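Local coordinates for core protein P7 (Pseudomonas phage phi12, PDB 2Q82) that forms part of the viral core of a double-stranded RNA bacteriophage, where it probably has a structural or assembly role, at residues R18-Y22 / R114-I119; I85-V91 / L107-V113. The contacts are given in a common frame with arbitrary orientation. Residue numbers count along the deposited sequence, not the author numbering.

Interaction 1: residues R18-Y22 / R114-I119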
loop_
_atom_site.group_PDB
_atom_site.type_symbol
_atom_site.label_atom_id
_atom_site.label_comp_id
_atom_site.label_asym_id
_atom_site.label_seq_id
_atom_site.Cartn_x
_atom_site.Cartn_y
_atom_site.Cartn_z
ATOM N N ARG A 18 7.593 -15.514 18.319
ATOM C CA ARG A 18 6.613 -14.456 18.443
ATOM C C ARG A 18 7.226 -13.138 18.080
ATOM O O ARG A 18 6.656 -12.372 17.306
ATOM C CB ARG A 18 6.044 -14.385 19.846
ATOM C CG ARG A 18 5.113 -15.527 20.076
ATOM C CD ARG A 18 4.226 -15.370 21.282
ATOM N NE ARG A 18 4.887 -14.975 22.522
ATOM C CZ ARG A 18 5.393 -15.808 23.430
ATOM N NH1 ARG A 18 5.349 -17.123 23.256
ATOM N NH2 ARG A 18 5.873 -15.320 24.568
ATOM N N LEU A 19 8.398 -12.871 18.632
ATOM C CA LEU A 19 9.064 -11.618 18.358
ATOM C C LEU A 19 9.460 -11.478 16.913
ATOM O O LEU A 19 9.487 -10.373 16.375
ATOM C CB LEU A 19 10.314 -11.508 19.195
ATOM C CG LEU A 19 10.027 -11.431 20.679
ATOM C CD1 LEU A 19 11.253 -11.867 21.433
ATOM C CD2 LEU A 19 9.624 -10.018 21.055
ATOM N N ALA A 20 9.774 -12.599 16.276
ATOM C CA ALA A 20 10.188 -12.581 14.881
ATOM C C ALA A 20 9.051 -12.073 14.014
ATOM O O ALA A 20 9.266 -11.322 13.070
ATOM C CB ALA A 20 10.624 -13.961 14.436
ATOM N N GLN A 21 7.832 -12.476 14.346
ATOM C CA GLN A 21 6.680 -12.059 13.569
ATOM C C GLN A 21 6.201 -10.640 13.860
ATOM O O GLN A 21 5.795 -9.932 12.948
ATOM C CB GLN A 21 5.543 -13.073 13.665
ATOM C CG GLN A 21 4.857 -13.130 15.002
ATOM C CD GLN A 21 3.608 -13.980 14.966
ATOM O OE1 GLN A 21 2.500 -13.472 14.791
ATOM N NE2 GLN A 21 3.778 -15.286 15.131
ATOM N N TYR A 22 6.260 -10.215 15.121
ATOM C CA TYR A 22 6.097 -8.799 15.439
ATOM C C TYR A 22 7.017 -7.987 14.547
ATOM O O TYR A 22 6.599 -7.035 13.899
ATOM C CB TYR A 22 6.467 -8.500 16.894
ATOM C CG TYR A 22 5.668 -9.237 17.938
ATOM C CD1 TYR A 22 4.454 -9.824 17.633
ATOM C CD2 TYR A 22 6.135 -9.340 19.238
ATOM C CE1 TYR A 22 3.732 -10.495 18.591
ATOM C CE2 TYR A 22 5.424 -10.004 20.197
ATOM C CZ TYR A 22 4.225 -10.583 19.873
ATOM O OH TYR A 22 3.519 -11.248 20.839
ATOM N N ARG A 114 0.270 -8.297 25.651
ATOM C CA ARG A 114 1.111 -9.470 25.472
ATOM C C ARG A 114 2.271 -9.112 24.577
ATOM O O ARG A 114 3.395 -9.513 24.860
ATOM C CB ARG A 114 0.276 -10.584 24.848
ATOM C CG ARG A 114 1.080 -11.704 24.246
ATOM C CD ARG A 114 1.253 -12.867 25.153
ATOM N NE ARG A 114 1.550 -12.455 26.514
ATOM C CZ ARG A 114 2.720 -12.668 27.100
ATOM N NH1 ARG A 114 3.682 -13.286 26.437
ATOM N NH2 ARG A 114 2.912 -12.283 28.354
ATOM N N VAL A 115 2.037 -8.348 23.519
ATOM C CA VAL A 115 3.108 -7.945 22.627
ATOM C C VAL A 115 4.186 -7.159 23.376
ATOM O O VAL A 115 5.376 -7.445 23.268
ATOM C CB VAL A 115 2.544 -7.056 21.491
ATOM C CG1 VAL A 115 3.671 -6.405 20.717
ATOM C CG2 VAL A 115 1.678 -7.892 20.568
ATOM N N LEU A 116 3.760 -6.164 24.141
ATOM C CA LEU A 116 4.696 -5.346 24.888
ATOM C C LEU A 116 5.467 -6.164 25.920
ATOM O O LEU A 116 6.656 -5.949 26.126
ATOM C CB LEU A 116 3.948 -4.211 25.573
ATOM C CG LEU A 116 3.409 -3.197 24.568
ATOM C CD1 LEU A 116 2.466 -2.245 25.259
ATOM C CD2 LEU A 116 4.559 -2.432 23.931
ATOM N N ASN A 117 4.765 -7.088 26.569
ATOM C CA ASN A 117 5.372 -7.953 27.564
ATOM C C ASN A 117 6.538 -8.699 26.935
ATOM O O ASN A 117 7.640 -8.719 27.467
ATOM C CB ASN A 117 4.361 -8.982 28.056
ATOM C CG ASN A 117 3.404 -8.424 29.086
ATOM O OD1 ASN A 117 2.491 -9.122 29.521
ATOM N ND2 ASN A 117 3.608 -7.182 29.489
ATOM N N ASP A 118 6.272 -9.329 25.802
ATOM C CA ASP A 118 7.291 -10.102 25.112
ATOM C C ASP A 118 8.520 -9.288 24.776
ATOM O O ASP A 118 9.648 -9.719 24.998
ATOM C CB ASP A 118 6.730 -10.708 23.825
ATOM C CG ASP A 118 5.730 -11.809 24.095
ATOM O OD1 ASP A 118 5.857 -12.480 25.144
ATOM O OD2 ASP A 118 4.832 -12.017 23.253
ATOM N N ILE A 119 8.305 -8.103 24.227
ATOM C CA ILE A 119 9.418 -7.256 23.847
ATOM C C ILE A 119 10.204 -6.784 25.059
ATOM O O ILE A 119 11.424 -6.718 25.027
ATOM C CB ILE A 119 8.925 -6.049 23.053
ATOM C CG1 ILE A 119 8.301 -6.533 21.736
ATOM C CG2 ILE A 119 10.073 -5.097 22.798
ATOM C CD1 ILE A 119 7.474 -5.493 20.999
#
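The ring of Y22 lies against the branched side chain of V115: V115 CG1 sits 4.1 Å from the ring centroid, 15° off the normal, a CH-pi contact over the face, while Y22 CZ is 3.8 Å from V115 CG2. I119 extends this apolar patch, with I119 CG1 4.3 Å from Y22 CD2 and 3.8 Å from L19 CD2. The flexible end of L19 can reach I119 although its CA-to-CB bond points sideways. These residues join helix 15-23 to the first turns of helix 112-127, which follows the edge strand 109-111 of the parallel sheet. The short segments run at 112° with axes 10.4 Å apart, a gap tyrosine can bridge: the face of Y22 packs on V115 and its hydroxyl carries the contact into polar ground, Y22 OH donating to D118 OD2 at 2.9 Å. D118 is buried, and its charge is met by R18 in a bidentate salt bridge, NE to OD2 3.0 Å and NH2 to OD1 2.9 Å, both nearly linear. From its own helix, R114 NH1 reaches D118 OD1 at 2.7 Å, one turn away. The shared carboxylate lets two like charges approach, R18 NH2 lying 3.5 Å from R114 NH1.

Interaction 2: residues I85-V91 / L107-V113; sequences IIRVVDV and LHEVSMV
Set strands 85-89 and 109-111 parallel, axes crossing at -57°, pairing V88 with V110 (CA-CA 4.8 Å) and V89 with S111 (5.0 Å). Beta-branched V88 (m) and V110 (t) suit a strand and share one face, V89 (m) and S111 the other. Hydrogen bonds V110 N to R87 O, V89 N to V110 O and M112 N to V89 O each span 2.8 Å. This pairing closes a beta-alpha-beta unit through helix 98-103, with 109-111 as an edge strand. Long, all-t R87 reaches L107 O with NH1 (3.2 Å), its guanidinium over E109 CG (CZ-CG 3.6 Å); E109 (m, t) leaves OE2 3.6 Å from R87 NH2, a long ion pair. I85 (m) puts CG2 3.7 Å from CD2 of L107 (chi1 -76°, m; chi2 50°, p). D90, left-handed helical at phi/psi 66/28, ends the extended run. S111 (t) N-caps the next helix, its short hydroxyl weakly accepting from V113 N (OG-N 3.2 Å). Selenomethionine M112 (t, p) brings SE 4.1 Å from V88 CG1; V91 (t) sets CG2 3.6 Å from M112 CB.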
loop_
_atom_site.group_PDB
_atom_site.type_symbol
_atom_site.label_atom_id
_atom_site.label_comp_id
_atom_site.label_asym_id
_atom_site.label_seq_id
_atom_site.Cartn_x
_atom_site.Cartn_y
_atom_site.Cartn_z
ATOM N N ILE A 85 -0.254 -8.230 8.616
ATOM C CA ILE A 85 -0.990 -7.307 9.453
ATOM C C ILE A 85 -1.413 -8.019 10.706
ATOM O O ILE A 85 -1.922 -9.124 10.680
ATOM C CB ILE A 85 -2.249 -6.836 8.755
ATOM C CG1 ILE A 85 -1.868 -6.099 7.484
ATOM C CG2 ILE A 85 -3.083 -5.974 9.680
ATOM C CD1 ILE A 85 -1.699 -6.974 6.366
ATOM N N ILE A 86 -1.200 -7.345 11.833
ATOM C CA ILE A 86 -1.571 -7.909 13.097
ATOM C C ILE A 86 -2.554 -6.942 13.720
ATOM O O ILE A 86 -2.218 -5.781 13.952
ATOM C CB ILE A 86 -0.357 -8.021 14.008
ATOM C CG1 ILE A 86 0.577 -9.131 13.519
ATOM C CG2 ILE A 86 -0.810 -8.264 15.411
ATOM C CD1 ILE A 86 1.973 -9.101 14.131
ATOM N N ARG A 87 -3.758 -7.414 14.008
ATOM C CA ARG A 87 -4.762 -6.558 14.607
ATOM C C ARG A 87 -4.584 -6.517 16.116
ATOM O O ARG A 87 -4.631 -7.553 16.774
ATOM C CB ARG A 87 -6.131 -7.093 14.270
ATOM C CG ARG A 87 -7.251 -6.355 14.911
ATOM C CD ARG A 87 -8.528 -7.019 14.500
ATOM N NE ARG A 87 -9.650 -6.494 15.249
ATOM C CZ ARG A 87 -10.842 -7.070 15.293
ATOM N NH1 ARG A 87 -11.071 -8.193 14.629
ATOM N NH2 ARG A 87 -11.806 -6.523 16.015
ATOM N N VAL A 88 -4.385 -5.326 16.670
ATOM C CA VAL A 88 -4.186 -5.248 18.105
ATOM C C VAL A 88 -5.295 -4.629 18.919
ATOM O O VAL A 88 -5.965 -3.679 18.513
ATOM C CB VAL A 88 -2.884 -4.524 18.471
ATOM C CG1 VAL A 88 -1.715 -5.252 17.869
ATOM C CG2 VAL A 88 -2.927 -3.082 18.004
ATOM N N VAL A 89 -5.455 -5.195 20.101
ATOM C CA VAL A 89 -6.448 -4.741 21.037
ATOM C C VAL A 89 -5.843 -4.603 22.420
ATOM O O VAL A 89 -4.681 -4.909 22.644
ATOM C CB VAL A 89 -7.629 -5.707 21.112
ATOM C CG1 VAL A 89 -8.384 -5.683 19.796
ATOM C CG2 VAL A 89 -7.142 -7.117 21.435
ATOM N N ASP A 90 -6.676 -4.145 23.339
ATOM C CA ASP A 90 -6.301 -3.952 24.720
ATOM C C ASP A 90 -5.261 -2.879 24.888
ATOM O O ASP A 90 -4.467 -2.928 25.817
ATOM C CB ASP A 90 -5.784 -5.247 25.341
ATOM C CG ASP A 90 -6.856 -6.307 25.444
ATOM O OD1 ASP A 90 -8.049 -5.945 25.541
ATOM O OD2 ASP A 90 -6.502 -7.501 25.450
ATOM N N VAL A 91 -5.237 -1.912 23.970
ATOM C CA VAL A 91 -4.296 -0.815 24.103
ATOM C C VAL A 91 -4.986 0.092 25.115
ATOM O O VAL A 91 -6.154 0.427 24.964
ATOM C CB VAL A 91 -4.090 -0.078 22.792
ATOM C CG1 VAL A 91 -3.229 1.139 23.036
ATOM C CG2 VAL A 91 -3.420 -1.007 21.773
ATOM N N LEU A 107 -9.391 -10.931 10.921
ATOM C CA LEU A 107 -8.100 -10.905 11.591
ATOM C C LEU A 107 -8.278 -11.180 13.054
ATOM O O LEU A 107 -9.141 -10.608 13.713
ATOM C CB LEU A 107 -7.407 -9.558 11.458
ATOM C CG LEU A 107 -6.777 -9.252 10.116
ATOM C CD1 LEU A 107 -7.780 -9.523 9.018
ATOM C CD2 LEU A 107 -6.325 -7.812 10.089
ATOM N N HIS A 108 -7.425 -12.063 13.535
ATOM C CA HIS A 108 -7.395 -12.487 14.920
ATOM C C HIS A 108 -6.860 -11.353 15.796
ATOM O O HIS A 108 -5.786 -10.819 15.546
ATOM C CB HIS A 108 -6.496 -13.713 14.999
ATOM C CG HIS A 108 -6.504 -14.404 16.316
ATOM N ND1 HIS A 108 -6.051 -15.704 16.468
ATOM C CD2 HIS A 108 -6.858 -13.996 17.558
ATOM C CE1 HIS A 108 -6.129 -16.056 17.729
ATOM N NE2 HIS A 108 -6.618 -15.033 18.419
ATOM N N GLU A 109 -7.639 -10.990 16.813
ATOM C CA GLU A 109 -7.280 -9.932 17.748
ATOM C C GLU A 109 -6.105 -10.356 18.603
ATOM O O GLU A 109 -6.134 -11.416 19.219
ATOM C CB GLU A 109 -8.436 -9.625 18.688
ATOM C CG GLU A 109 -9.695 -9.169 18.013
ATOM C CD GLU A 109 -10.779 -8.805 19.003
ATOM O OE1 GLU A 109 -10.440 -8.318 20.102
ATOM O OE2 GLU A 109 -11.967 -8.989 18.675
ATOM N N VAL A 110 -5.083 -9.519 18.669
ATOM C CA VAL A 110 -3.938 -9.846 19.476
ATOM C C VAL A 110 -3.812 -8.787 20.549
ATOM O O VAL A 110 -3.978 -7.603 20.274
ATOM C CB VAL A 110 -2.696 -9.889 18.625
ATOM C CG1 VAL A 110 -1.470 -9.958 19.492
ATOM C CG2 VAL A 110 -2.778 -11.085 17.703
ATOM N N SER A 111 -3.533 -9.205 21.774
ATOM C CA SER A 111 -3.427 -8.230 22.841
ATOM C C SER A 111 -2.106 -7.493 22.837
ATOM O O SER A 111 -1.032 -8.086 22.883
ATOM C CB SER A 111 -3.663 -8.866 24.208
ATOM O OG SER A 111 -3.327 -7.957 25.235
HETATM N N MSE A 112 -2.201 -6.172 22.780
HETATM C CA MSE A 112 -1.014 -5.346 22.765
HETATM C C MSE A 112 -0.209 -5.518 24.047
HETATM O O MSE A 112 0.997 -5.334 24.057
HETATM C CB MSE A 112 -1.382 -3.885 22.621
HETATM C CG MSE A 112 -0.166 -2.990 22.438
HETATM SE SE MSE A 112 0.465 -3.072 20.582
HETATM C CE MSE A 112 2.413 -2.931 20.764
ATOM N N VAL A 113 -0.894 -5.853 25.130
ATOM C CA VAL A 113 -0.226 -6.053 26.407
ATOM C C VAL A 113 0.742 -7.244 26.301
ATOM O O VAL A 113 1.863 -7.206 26.794
ATOM C CB VAL A 113 -1.239 -6.304 27.500
ATOM C CG1 VAL A 113 -0.538 -6.719 28.783
ATOM C CG2 VAL A 113 -2.059 -5.046 27.724
#

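Helix 112-127 ties the two contacts together: interaction 2 places its first residues, M112 and V113, beside the end of strand 84-89, and interaction 1 uses the following turns to hold helix 15-23. Their centres lie 11 Å apart and they meet directly, V115 CG2 being 3.9 Å from V110 CG1 and Q21 O 4.1 Å from I86 CD1. Along the chain, interaction 2 is nested within the loop that interaction 1 closes, so a local pairing of neighbouring strands sits inside a link between the N-terminal and C-terminal helices. Strand 25-30, which follows helix 15-23, pairs with 84-89 on the side away from 109-111, giving the two contacts a second connection through the sheet.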